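Local coordinates for acyl-CoA dehydrogenase (Mycobacterium thermoresistibile, PDB 3PFD), which probably catalyses the FAD-dependent oxidation of saturated acyl-CoA thioesters to their 2,3-dehydroacyl-CoA products, with transfer of the reducing equivalents to an acceptor, at residues S145-M150 against T243-A248; G165-I170 against Y179-V184; S195-H200 against C230-D235. All coordinates share one frame; numbering follows the deposited sequence.

All three contacts lie on the same side of the chain's centre, in and beside the beta domain that characterises acyl-CoA dehydrogenases. Contact 1 joins a cofactor-binding loop to helix 244-253, the start of the C-terminal helical region, and the chain between its segments holds the other two: contact 2, then contact 3. Both of these bridge the same two sheets, with strands 178-184 and 194-200 neighbours in one, 160-171 and 222-233 neighbours in the other. Centres are about 11 Å apart for contacts 1 and 2 and for 2 and 3, about 17 Å for 1 and 3. Contacts 1 and 2 both reach the flavin cofactor; contact 3 lies farther out.

Contact 1: residues S145-M150 against T243-A248; sequences SDAASM and TGFKTA. With FDA (dihydroflavine-adenine dinucleotide), chain B.
The phenyl ring of F245 reaches from helix 244-253 onto the short 3-10 turn of A147 and A148, joining the beta domain of the acyl-CoA dehydrogenase fold to the beginning of its C-terminal helical part. The two alanines meet the ring differently. The methyl CB of A148 sits over one face in a CH-pi contact, 4.0 Å from the centroid of the F245 ring and 17° off its normal, while A147 CB comes to the edge in the ring plane, 3.8 Å from F245 CE1. The backbone of the turn is also close, with A148 N 3.6 Å from F245 CE1. Alanine suits both places because a side chain no longer than a methyl lets the ring lie close to the backbone of the turn. F245 gets there with CG anti to its backbone N (chi1 -161°), which carries the ring from the helix toward the loop; I194 of the neighbouring strand also touches this side chain.

Next in the chain, S149 ties the turn back to D146. Its OG donates to D146 O at 2.8 Å, in the carbonyl plane, and S149 N gives a second bond to the same oxygen. D146 is the centre of an inverse gamma turn, closed by a weak bond from A147 N to S145 O. The aspartate is held from outside the chain: its OD2 accepts from the F284 amide of the second subunit, and its backbone N donates to the Q283 side chain of that subunit.

The loop thus leads from the helical packing to the cofactor. With OG turned beside the backbone N (chi1 -66°), the hydroxyl and the amide of S145 point at the same phosphate oxygen: S145 N donates to FDA O1A at 3.0 Å, and S145 OG to FDA O1A at 2.9 Å.

Contact 2: residues G165-I170 against Y179-V184; sequences GSKCWI and YTVMAV. With FDA (dihydroflavine-adenine dinucleotide), chain B.
Where K167 faces V181, segments 165-170 and 179-184 pass at an axis separation of 9.2 Å, their N-to-C directions 128° apart. They lie on strands 160-171 and 178-184, which belong to different sheets, and side chains bridge the gap. K167 points its CB toward the other strand, and a bend at chi2 steers the rest of the chain to the carbonyl of M182. K167 NZ donates to M182 O at 2.8 Å, with a C=O...N angle of 151° and the nitrogen tilted 27° from the carbonyl plane. The same buried ammonium forms a salt bridge with E140 and a hydrogen bond with L138 O, so its charge is probably well compensated. Lysine suits the site because its apolar arm can pack on the way: K167 CE lies 4.1 Å from V181 CG1.

This is the interior between the two sheets of the acyl-CoA dehydrogenase middle domain. Farther along, I170 CG2 meets the edge of the Y179 ring, 4.2 Å from Y179 CE2. Y179 also packs edge-to-face with F206, while its hydroxyl bonds to G174 N.

The two branches of I170 serve different neighbours: its CD1 extends to the flavin, 3.5 Å from FDA N3. Beside it W169 lines the isoalloxazine. The indole runs along the ribityl and dimethylbenzene parts, with W169 CE3 3.8 Å from FDA C8M, and it makes a cation-pi contact with R141.

Contact 3: residues S195-H200 against C230-D235; sequences SAFMVH and CRIPGD
I232 places CG1 between its backbone N and carbonyl carbon (chi1 61°), the crowded position, and then continues extended at chi2 (176°), which projects CD1 as a single methyl tip toward F197. On the other strand, F197 CB points toward I232 whatever its chi1; the torsion, with CG anti to the carbonyl carbon, places the ring where CG and CD1 also come near that methyl. The closest approach is I232 CD1 to F197 CB, 3.9 Å, with F197 CD1 4.1 Å from the same methyl. The methyl therefore nestles where the ring joins CB, and the two side chains run at about a right angle.

V199, two residues on and on the same side of its strand as F197, completes the seat: its CG2 is 4.4 Å from I232 CD1. Beta-branched valine and isoleucine suit extended backbone, and I232 is additionally followed by P233, which also disfavours helical backbone angles at I232. The chain then turns into the 3-10 segment at G234 and D235.

The strands come from the two sheets of the beta domain. Strand 195-200 and strand 230-233 pass with axes 8.4 Å apart and N-to-C directions at 108°, a steep crossing at which contact is concentrated on a few side chains. W161 and L163 of strand 160-171 extend the apolar cluster: W161 packs edge-to-face with F197 and also touches I232, while L163 reaches V199, C230 and I232. The nearby carbonyl of M198 is satisfied by the R236 side chain.

No hydrogen bond links the two segments. Their association rests on dispersion and the exclusion of water, and so depends on complementary shape more than on bond direction.

Contact 1: residues S145-M150 against T243-A248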
loop_
_atom_site.group_PDB
_atom_site.type_symbol
_atom_site.label_atom_id
_atom_site.label_comp_id
_atom_site.label_asym_id
_atom_site.label_seq_id
_atom_site.Cartn_x
_atom_site.Cartn_y
_atom_site.Cartn_z
ATOM N N SER C 145 -25.644 6.404 -2.167
ATOM C CA SER C 145 -25.143 6.565 -0.792
ATOM C C SER C 145 -26.155 7.313 0.087
ATOM O O SER C 145 -26.449 6.859 1.195
ATOM C CB SER C 145 -23.761 7.220 -0.761
ATOM O OG SER C 145 -22.790 6.355 -1.358
ATOM N N ASP C 146 -26.690 8.428 -0.422
ATOM C CA ASP C 146 -27.714 9.236 0.274
ATOM C C ASP C 146 -29.095 8.629 0.016
ATOM O O ASP C 146 -29.953 9.196 -0.695
ATOM C CB ASP C 146 -27.647 10.684 -0.216
ATOM C CG ASP C 146 -28.580 11.624 0.530
ATOM O OD1 ASP C 146 -29.268 11.196 1.478
ATOM O OD2 ASP C 146 -28.609 12.830 0.181
ATOM N N ALA C 147 -29.298 7.454 0.595
ATOM C CA ALA C 147 -30.487 6.647 0.296
ATOM C C ALA C 147 -31.736 7.259 0.889
ATOM O O ALA C 147 -32.842 6.991 0.421
ATOM C CB ALA C 147 -30.300 5.199 0.804
ATOM N N ALA C 148 -31.553 8.070 1.932
ATOM C CA ALA C 148 -32.668 8.756 2.588
ATOM C C ALA C 148 -33.264 9.869 1.716
ATOM O O ALA C 148 -34.309 10.391 2.041
ATOM C CB ALA C 148 -32.227 9.320 3.961
ATOM N N SER C 149 -32.598 10.237 0.622
ATOM C CA SER C 149 -33.135 11.261 -0.267
ATOM C C SER C 149 -34.003 10.661 -1.382
ATOM O O SER C 149 -34.308 11.331 -2.363
ATOM C CB SER C 149 -32.000 12.133 -0.838
ATOM O OG SER C 149 -31.221 11.403 -1.761
ATOM N N MET C 150 -34.414 9.407 -1.202
ATOM C CA MET C 150 -35.205 8.676 -2.186
ATOM C C MET C 150 -36.543 9.378 -2.463
ATOM O O MET C 150 -37.063 10.093 -1.602
ATOM C CB MET C 150 -35.442 7.251 -1.715
ATOM C CG MET C 150 -36.475 7.136 -0.577
ATOM S SD MET C 150 -36.806 5.457 -0.025
ATOM C CE MET C 150 -35.285 5.053 0.851
ATOM N N THR C 243 -40.517 3.750 9.772
ATOM C CA THR C 243 -39.372 3.024 10.348
ATOM C C THR C 243 -38.567 2.288 9.271
ATOM O O THR C 243 -37.690 1.492 9.595
ATOM C CB THR C 243 -39.810 2.006 11.449
ATOM O OG1 THR C 243 -40.712 1.040 10.883
ATOM C CG2 THR C 243 -40.494 2.726 12.603
ATOM N N GLY C 244 -38.894 2.559 7.998
ATOM C CA GLY C 244 -38.293 1.876 6.849
ATOM C C GLY C 244 -36.803 2.132 6.679
ATOM O O GLY C 244 -36.063 1.230 6.329
ATOM N N PHE C 245 -36.355 3.358 6.947
ATOM C CA PHE C 245 -34.932 3.637 6.860
ATOM C C PHE C 245 -34.161 2.986 7.996
ATOM O O PHE C 245 -33.127 2.359 7.752
ATOM C CB PHE C 245 -34.636 5.131 6.775
ATOM C CG PHE C 245 -33.270 5.426 6.237
ATOM C CD1 PHE C 245 -32.969 5.173 4.884
ATOM C CD2 PHE C 245 -32.273 5.927 7.071
ATOM C CE1 PHE C 245 -31.695 5.426 4.378
ATOM C CE2 PHE C 245 -31.013 6.189 6.581
ATOM C CZ PHE C 245 -30.722 5.941 5.225
ATOM N N LYS C 246 -34.666 3.118 9.218
ATOM C CA LYS C 246 -34.142 2.386 10.380
ATOM C C LYS C 246 -34.004 0.877 10.101
ATOM O O LYS C 246 -32.981 0.280 10.419
ATOM C CB LYS C 246 -35.025 2.620 11.621
ATOM N N THR C 247 -35.026 0.276 9.496
ATOM C CA THR C 247 -34.997 -1.149 9.143
ATOM C C THR C 247 -33.959 -1.432 8.031
ATOM O O THR C 247 -33.280 -2.470 8.043
ATOM C CB THR C 247 -36.412 -1.621 8.759
ATOM O OG1 THR C 247 -37.259 -1.538 9.915
ATOM C CG2 THR C 247 -36.407 -3.046 8.273
ATOM N N ALA C 248 -33.814 -0.490 7.100
ATOM C CA ALA C 248 -32.761 -0.549 6.077
ATOM C C ALA C 248 -31.368 -0.566 6.708
ATOM O O ALA C 248 -30.529 -1.381 6.336
ATOM C CB ALA C 248 -32.890 0.616 5.085
HETATM P PA FDA B . -22.717 7.662 -5.140
HETATM O O1A FDA B . -23.423 7.673 -3.812
HETATM O O2A FDA B . -22.994 8.731 -6.169
HETATM O O5B FDA B . -21.136 7.644 -4.828
HETATM C C5B FDA B . -20.154 8.151 -5.737
HETATM C C4B FDA B . -18.800 8.229 -5.016
HETATM O O4B FDA B . -18.846 9.208 -3.972
HETATM C C3B FDA B . -18.438 6.907 -4.335
HETATM O O3B FDA B . -17.011 6.769 -4.384
HETATM C C2B FDA B . -18.867 7.125 -2.894
HETATM O O2B FDA B . -18.132 6.322 -1.966
HETATM C C1B FDA B . -18.559 8.595 -2.720
HETATM N N9A FDA B . -19.310 9.208 -1.605
HETATM C C8A FDA B . -20.634 9.440 -1.563
HETATM N N7A FDA B . -20.946 10.027 -0.380
HETATM C C5A FDA B . -19.801 10.161 0.332
HETATM C C6A FDA B . -19.510 10.680 1.604
HETATM N N6A FDA B . -20.511 11.179 2.394
HETATM N N1A FDA B . -18.220 10.675 2.037
HETATM C C2A FDA B . -17.250 10.164 1.246
HETATM N N3A FDA B . -17.490 9.661 0.014
HETATM C C4A FDA B . -18.763 9.640 -0.458
HETATM N N1 FDA B . -29.139 -1.076 -4.483
HETATM C C2 FDA B . -30.351 -1.628 -4.169
HETATM O O2 FDA B . -31.280 -0.936 -3.673
HETATM N N3 FDA B . -30.571 -2.940 -4.399
HETATM C C4 FDA B . -29.605 -3.722 -4.932
HETATM O O4 FDA B . -29.881 -4.918 -5.130
HETATM C C4X FDA B . -28.338 -3.190 -5.245
HETATM N N5 FDA B . -27.401 -3.920 -5.884
HETATM C C5X FDA B . -26.470 -3.324 -6.648
HETATM C C6 FDA B . -25.839 -4.013 -7.693
HETATM C C7 FDA B . -24.927 -3.343 -8.529
HETATM C C7M FDA B . -24.237 -4.087 -9.653
HETATM C C8 FDA B . -24.616 -2.010 -8.303
HETATM C C8M FDA B . -23.624 -1.262 -9.177
HETATM C C9 FDA B . -25.231 -1.335 -7.265
HETATM C C9A FDA B . -26.165 -1.979 -6.447
HETATM N N10 FDA B . -26.964 -1.225 -5.561
HETATM C C10 FDA B . -28.123 -1.837 -5.011
HETATM C "C1'" FDA B . -26.741 0.214 -5.414
HETATM C "C2'" FDA B . -25.519 0.520 -4.537
HETATM O "O2'" FDA B . -25.743 0.253 -3.134
HETATM C "C3'" FDA B . -25.104 1.950 -4.810
HETATM O "O3'" FDA B . -24.416 1.979 -6.086
HETATM C "C4'" FDA B . -24.190 2.514 -3.705
HETATM O "O4'" FDA B . -24.936 2.728 -2.504
HETATM C "C5'" FDA B . -23.543 3.832 -4.111
HETATM O "O5'" FDA B . -24.538 4.707 -4.659
HETATM P P FDA B . -24.255 5.407 -6.080
HETATM O O1P FDA B . -23.959 4.316 -7.078
HETATM O O2P FDA B . -25.363 6.396 -6.357
HETATM O O3P FDA B . -22.866 6.189 -5.841
#

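Contact 2: residues G165-I170 against Y179-V184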
loop_
_atom_site.group_PDB
_atom_site.type_symbol
_atom_site.label_atom_id
_atom_site.label_comp_id
_atom_site.label_asym_id
_atom_site.label_seq_id
_atom_site.Cartn_x
_atom_site.Cartn_y
_atom_site.Cartn_z
ATOM N N GLY C 165 -43.292 5.478 -8.296
ATOM C CA GLY C 165 -41.902 5.905 -8.466
ATOM C C GLY C 165 -41.107 4.888 -9.261
ATOM O O GLY C 165 -41.653 4.191 -10.137
ATOM N N SER C 166 -39.813 4.814 -8.961
ATOM C CA SER C 166 -38.925 3.882 -9.616
ATOM C C SER C 166 -37.664 3.666 -8.800
ATOM O O SER C 166 -37.227 4.545 -8.052
ATOM C CB SER C 166 -38.555 4.376 -11.019
ATOM O OG SER C 166 -37.853 5.594 -10.948
ATOM N N LYS C 167 -37.080 2.487 -8.977
ATOM C CA LYS C 167 -35.815 2.145 -8.345
ATOM C C LYS C 167 -34.800 1.743 -9.407
ATOM O O LYS C 167 -35.163 1.518 -10.578
ATOM C CB LYS C 167 -36.011 1.008 -7.343
ATOM C CG LYS C 167 -36.963 1.341 -6.191
ATOM C CD LYS C 167 -36.352 2.403 -5.261
ATOM C CE LYS C 167 -37.140 2.489 -3.956
ATOM N NZ LYS C 167 -36.715 3.667 -3.134
ATOM N N CYS C 168 -33.535 1.647 -9.010
ATOM C CA CYS C 168 -32.504 1.153 -9.918
ATOM C C CYS C 168 -31.422 0.425 -9.168
ATOM O O CYS C 168 -31.343 0.509 -7.934
ATOM C CB CYS C 168 -31.904 2.284 -10.762
ATOM S SG CYS C 168 -30.991 3.474 -9.836
ATOM N N TRP C 169 -30.576 -0.265 -9.932
ATOM C CA TRP C 169 -29.510 -1.116 -9.410
ATOM C C TRP C 169 -30.006 -2.380 -8.711
ATOM O O TRP C 169 -29.278 -2.940 -7.875
ATOM C CB TRP C 169 -28.577 -0.360 -8.435
ATOM C CG TRP C 169 -27.979 0.947 -8.926
ATOM C CD1 TRP C 169 -28.126 2.188 -8.346
ATOM C CD2 TRP C 169 -27.103 1.130 -10.042
ATOM N NE1 TRP C 169 -27.397 3.130 -9.046
ATOM C CE2 TRP C 169 -26.776 2.510 -10.099
ATOM C CE3 TRP C 169 -26.579 0.270 -11.019
ATOM C CZ2 TRP C 169 -25.931 3.045 -11.087
ATOM C CZ3 TRP C 169 -25.723 0.800 -11.996
ATOM C CH2 TRP C 169 -25.422 2.176 -12.023
ATOM N N ILE C 170 -31.195 -2.864 -9.067
ATOM C CA ILE C 170 -31.827 -3.937 -8.289
ATOM C C ILE C 170 -31.341 -5.308 -8.745
ATOM O O ILE C 170 -31.689 -5.797 -9.825
ATOM C CB ILE C 170 -33.391 -3.842 -8.286
ATOM C CG1 ILE C 170 -33.870 -2.459 -7.806
ATOM C CG2 ILE C 170 -34.025 -5.007 -7.474
ATOM C CD1 ILE C 170 -33.141 -1.891 -6.519
ATOM N N TYR C 179 -40.172 -8.480 -3.305
ATOM C CA TYR C 179 -39.289 -7.320 -3.324
ATOM C C TYR C 179 -39.564 -6.517 -2.072
ATOM O O TYR C 179 -40.704 -6.143 -1.822
ATOM C CB TYR C 179 -39.562 -6.427 -4.540
ATOM C CG TYR C 179 -39.170 -6.993 -5.907
ATOM C CD1 TYR C 179 -39.936 -7.981 -6.528
ATOM C CD2 TYR C 179 -38.054 -6.502 -6.597
ATOM C CE1 TYR C 179 -39.594 -8.501 -7.782
ATOM C CE2 TYR C 179 -37.702 -7.020 -7.873
ATOM C CZ TYR C 179 -38.483 -8.006 -8.456
ATOM O OH TYR C 179 -38.160 -8.513 -9.704
ATOM N N THR C 180 -38.512 -6.238 -1.305
ATOM C CA THR C 180 -38.596 -5.299 -0.189
ATOM C C THR C 180 -38.325 -3.904 -0.748
ATOM O O THR C 180 -37.191 -3.585 -1.127
ATOM C CB THR C 180 -37.582 -5.681 0.910
ATOM O OG1 THR C 180 -37.861 -7.009 1.360
ATOM C CG2 THR C 180 -37.606 -4.717 2.096
ATOM N N VAL C 181 -39.371 -3.087 -0.824
ATOM C CA VAL C 181 -39.259 -1.747 -1.406
ATOM C C VAL C 181 -39.385 -0.663 -0.332
ATOM O O VAL C 181 -40.305 -0.705 0.509
ATOM C CB VAL C 181 -40.340 -1.517 -2.502
ATOM C CG1 VAL C 181 -40.133 -0.172 -3.186
ATOM C CG2 VAL C 181 -40.345 -2.647 -3.536
ATOM N N MET C 182 -38.462 0.303 -0.332
ATOM C CA MET C 182 -38.654 1.475 0.531
ATOM C C MET C 182 -39.202 2.624 -0.266
ATOM O O MET C 182 -38.782 2.858 -1.401
ATOM C CB MET C 182 -37.394 1.962 1.251
ATOM C CG MET C 182 -36.293 0.997 1.480
ATOM S SD MET C 182 -36.674 -0.446 2.470
ATOM C CE MET C 182 -36.356 -1.681 1.248
ATOM N N ALA C 183 -40.123 3.359 0.350
ATOM C CA ALA C 183 -40.738 4.508 -0.270
ATOM C C ALA C 183 -41.119 5.514 0.809
ATOM O O ALA C 183 -41.276 5.151 1.973
ATOM C CB ALA C 183 -41.950 4.086 -1.083
ATOM N N VAL C 184 -41.217 6.777 0.417
ATOM C CA VAL C 184 -41.583 7.870 1.295
ATOM C C VAL C 184 -43.071 7.798 1.632
ATOM O O VAL C 184 -43.923 7.714 0.740
ATOM C CB VAL C 184 -41.259 9.207 0.628
ATOM C CG1 VAL C 184 -41.589 10.386 1.543
ATOM C CG2 VAL C 184 -39.776 9.239 0.228
HETATM P PA FDA B . -22.717 7.662 -5.140
HETATM O O1A FDA B . -23.423 7.673 -3.812
HETATM O O2A FDA B . -22.994 8.731 -6.169
HETATM O O5B FDA B . -21.136 7.644 -4.828
HETATM C C5B FDA B . -20.154 8.151 -5.737
HETATM C C4B FDA B . -18.800 8.229 -5.016
HETATM O O4B FDA B . -18.846 9.208 -3.972
HETATM C C3B FDA B . -18.438 6.907 -4.335
HETATM O O3B FDA B . -17.011 6.769 -4.384
HETATM C C2B FDA B . -18.867 7.125 -2.894
HETATM O O2B FDA B . -18.132 6.322 -1.966
HETATM C C1B FDA B . -18.559 8.595 -2.720
HETATM N N9A FDA B . -19.310 9.208 -1.605
HETATM C C8A FDA B . -20.634 9.440 -1.563
HETATM N N7A FDA B . -20.946 10.027 -0.380
HETATM C C5A FDA B . -19.801 10.161 0.332
HETATM C C6A FDA B . -19.510 10.680 1.604
HETATM N N6A FDA B . -20.511 11.179 2.394
HETATM N N1A FDA B . -18.220 10.675 2.037
HETATM C C2A FDA B . -17.250 10.164 1.246
HETATM N N3A FDA B . -17.490 9.661 0.014
HETATM C C4A FDA B . -18.763 9.640 -0.458
HETATM N N1 FDA B . -29.139 -1.076 -4.483
HETATM C C2 FDA B . -30.351 -1.628 -4.169
HETATM O O2 FDA B . -31.280 -0.936 -3.673
HETATM N N3 FDA B . -30.571 -2.940 -4.399
HETATM C C4 FDA B . -29.605 -3.722 -4.932
HETATM O O4 FDA B . -29.881 -4.918 -5.130
HETATM C C4X FDA B . -28.338 -3.190 -5.245
HETATM N N5 FDA B . -27.401 -3.920 -5.884
HETATM C C5X FDA B . -26.470 -3.324 -6.648
HETATM C C6 FDA B . -25.839 -4.013 -7.693
HETATM C C7 FDA B . -24.927 -3.343 -8.529
HETATM C C7M FDA B . -24.237 -4.087 -9.653
HETATM C C8 FDA B . -24.616 -2.010 -8.303
HETATM C C8M FDA B . -23.624 -1.262 -9.177
HETATM C C9 FDA B . -25.231 -1.335 -7.265
HETATM C C9A FDA B . -26.165 -1.979 -6.447
HETATM N N10 FDA B . -26.964 -1.225 -5.561
HETATM C C10 FDA B . -28.123 -1.837 -5.011
HETATM C "C1'" FDA B . -26.741 0.214 -5.414
HETATM C "C2'" FDA B . -25.519 0.520 -4.537
HETATM O "O2'" FDA B . -25.743 0.253 -3.134
HETATM C "C3'" FDA B . -25.104 1.950 -4.810
HETATM O "O3'" FDA B . -24.416 1.979 -6.086
HETATM C "C4'" FDA B . -24.190 2.514 -3.705
HETATM O "O4'" FDA B . -24.936 2.728 -2.504
HETATM C "C5'" FDA B . -23.543 3.832 -4.111
HETATM O "O5'" FDA B . -24.538 4.707 -4.659
HETATM P P FDA B . -24.255 5.407 -6.080
HETATM O O1P FDA B . -23.959 4.316 -7.078
HETATM O O2P FDA B . -25.363 6.396 -6.357
HETATM O O3P FDA B . -22.866 6.189 -5.841
#

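Contact 3: residues S195-H200 against C230-D235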
loop_
_atom_site.group_PDB
_atom_site.type_symbol
_atom_site.label_atom_id
_atom_site.label_comp_id
_atom_site.label_asym_id
_atom_site.label_seq_id
_atom_site.Cartn_x
_atom_site.Cartn_y
_atom_site.Cartn_z
ATOM N N SER C 195 -40.977 4.377 4.680
ATOM C CA SER C 195 -41.501 3.080 5.072
ATOM C C SER C 195 -41.013 1.947 4.162
ATOM O O SER C 195 -40.467 2.184 3.083
ATOM C CB SER C 195 -43.033 3.114 5.171
ATOM O OG SER C 195 -43.431 4.139 6.057
ATOM N N ALA C 196 -41.216 0.716 4.616
ATOM C CA ALA C 196 -40.788 -0.469 3.870
ATOM C C ALA C 196 -41.973 -1.409 3.631
ATOM O O ALA C 196 -42.777 -1.642 4.545
ATOM C CB ALA C 196 -39.661 -1.177 4.610
ATOM N N PHE C 197 -42.063 -1.937 2.404
ATOM C CA PHE C 197 -43.182 -2.773 1.965
ATOM C C PHE C 197 -42.729 -4.011 1.201
ATOM O O PHE C 197 -41.715 -3.989 0.474
ATOM C CB PHE C 197 -44.118 -1.989 1.039
ATOM C CG PHE C 197 -44.553 -0.660 1.585
ATOM C CD1 PHE C 197 -45.756 -0.540 2.288
ATOM C CD2 PHE C 197 -43.767 0.483 1.388
ATOM C CE1 PHE C 197 -46.171 0.708 2.788
ATOM C CE2 PHE C 197 -44.159 1.731 1.899
ATOM C CZ PHE C 197 -45.355 1.848 2.596
ATOM N N MET C 198 -43.497 -5.090 1.340
ATOM C CA MET C 198 -43.279 -6.286 0.521
ATOM C C MET C 198 -44.150 -6.196 -0.714
ATOM O O MET C 198 -45.385 -6.122 -0.615
ATOM C CB MET C 198 -43.601 -7.571 1.286
ATOM C CG MET C 198 -42.698 -7.860 2.472
ATOM S SD MET C 198 -40.919 -7.792 2.157
ATOM C CE MET C 198 -40.689 -9.003 0.835
ATOM N N VAL C 199 -43.493 -6.182 -1.872
ATOM C CA VAL C 199 -44.158 -6.109 -3.155
ATOM C C VAL C 199 -43.930 -7.428 -3.903
ATOM O O VAL C 199 -42.819 -7.979 -3.890
ATOM C CB VAL C 199 -43.646 -4.895 -4.002
ATOM C CG1 VAL C 199 -44.270 -4.904 -5.409
ATOM C CG2 VAL C 199 -43.928 -3.532 -3.293
ATOM N N HIS C 200 -44.988 -7.903 -4.556
ATOM C CA HIS C 200 -44.984 -9.158 -5.293
ATOM C C HIS C 200 -44.931 -8.889 -6.798
ATOM O O HIS C 200 -45.489 -7.901 -7.272
ATOM C CB HIS C 200 -46.226 -9.977 -4.920
ATOM C CG HIS C 200 -46.221 -11.382 -5.446
ATOM N ND1 HIS C 200 -46.602 -11.698 -6.731
ATOM C CD2 HIS C 200 -45.902 -12.556 -4.852
ATOM C CE1 HIS C 200 -46.508 -13.004 -6.909
ATOM N NE2 HIS C 200 -46.091 -13.550 -5.780
ATOM N N CYS C 230 -49.235 1.550 -8.120
ATOM C CA CYS C 230 -49.119 0.167 -7.704
ATOM C C CYS C 230 -49.783 -0.039 -6.347
ATOM O O CYS C 230 -49.249 0.358 -5.315
ATOM C CB CYS C 230 -47.655 -0.279 -7.705
ATOM S SG CYS C 230 -47.406 -1.964 -7.171
ATOM N N ARG C 231 -50.963 -0.656 -6.374
ATOM C CA ARG C 231 -51.788 -0.826 -5.184
ATOM C C ARG C 231 -51.490 -2.160 -4.534
ATOM O O ARG C 231 -51.511 -3.195 -5.180
ATOM C CB ARG C 231 -53.291 -0.707 -5.523
ATOM N N ILE C 232 -51.202 -2.116 -3.241
ATOM C CA ILE C 232 -50.890 -3.319 -2.477
ATOM C C ILE C 232 -51.695 -3.316 -1.171
ATOM O O ILE C 232 -52.008 -2.248 -0.661
ATOM C CB ILE C 232 -49.353 -3.427 -2.197
ATOM C CG1 ILE C 232 -48.857 -2.228 -1.372
ATOM C CG2 ILE C 232 -48.574 -3.559 -3.505
ATOM C CD1 ILE C 232 -47.405 -2.301 -0.980
ATOM N N PRO C 233 -52.024 -4.505 -0.630
ATOM C CA PRO C 233 -52.745 -4.557 0.642
ATOM C C PRO C 233 -51.993 -3.878 1.790
ATOM O O PRO C 233 -50.754 -3.799 1.774
ATOM C CB PRO C 233 -52.929 -6.063 0.917
ATOM C CG PRO C 233 -52.279 -6.789 -0.210
ATOM C CD PRO C 233 -51.994 -5.812 -1.307
ATOM N N GLY C 234 -52.747 -3.390 2.772
ATOM C CA GLY C 234 -52.187 -2.645 3.875
ATOM C C GLY C 234 -51.251 -3.471 4.721
ATOM O O GLY C 234 -50.311 -2.933 5.288
ATOM N N ASP C 235 -51.491 -4.779 4.791
ATOM C CA ASP C 235 -50.606 -5.680 5.547
ATOM C C ASP C 235 -49.191 -5.858 4.953
ATOM O O ASP C 235 -48.361 -6.564 5.537
ATOM C CB ASP C 235 -51.268 -7.048 5.794
ATOM C CG ASP C 235 -51.394 -7.897 4.525
ATOM O OD1 ASP C 235 -51.288 -7.354 3.396
ATOM O OD2 ASP C 235 -51.612 -9.124 4.660
#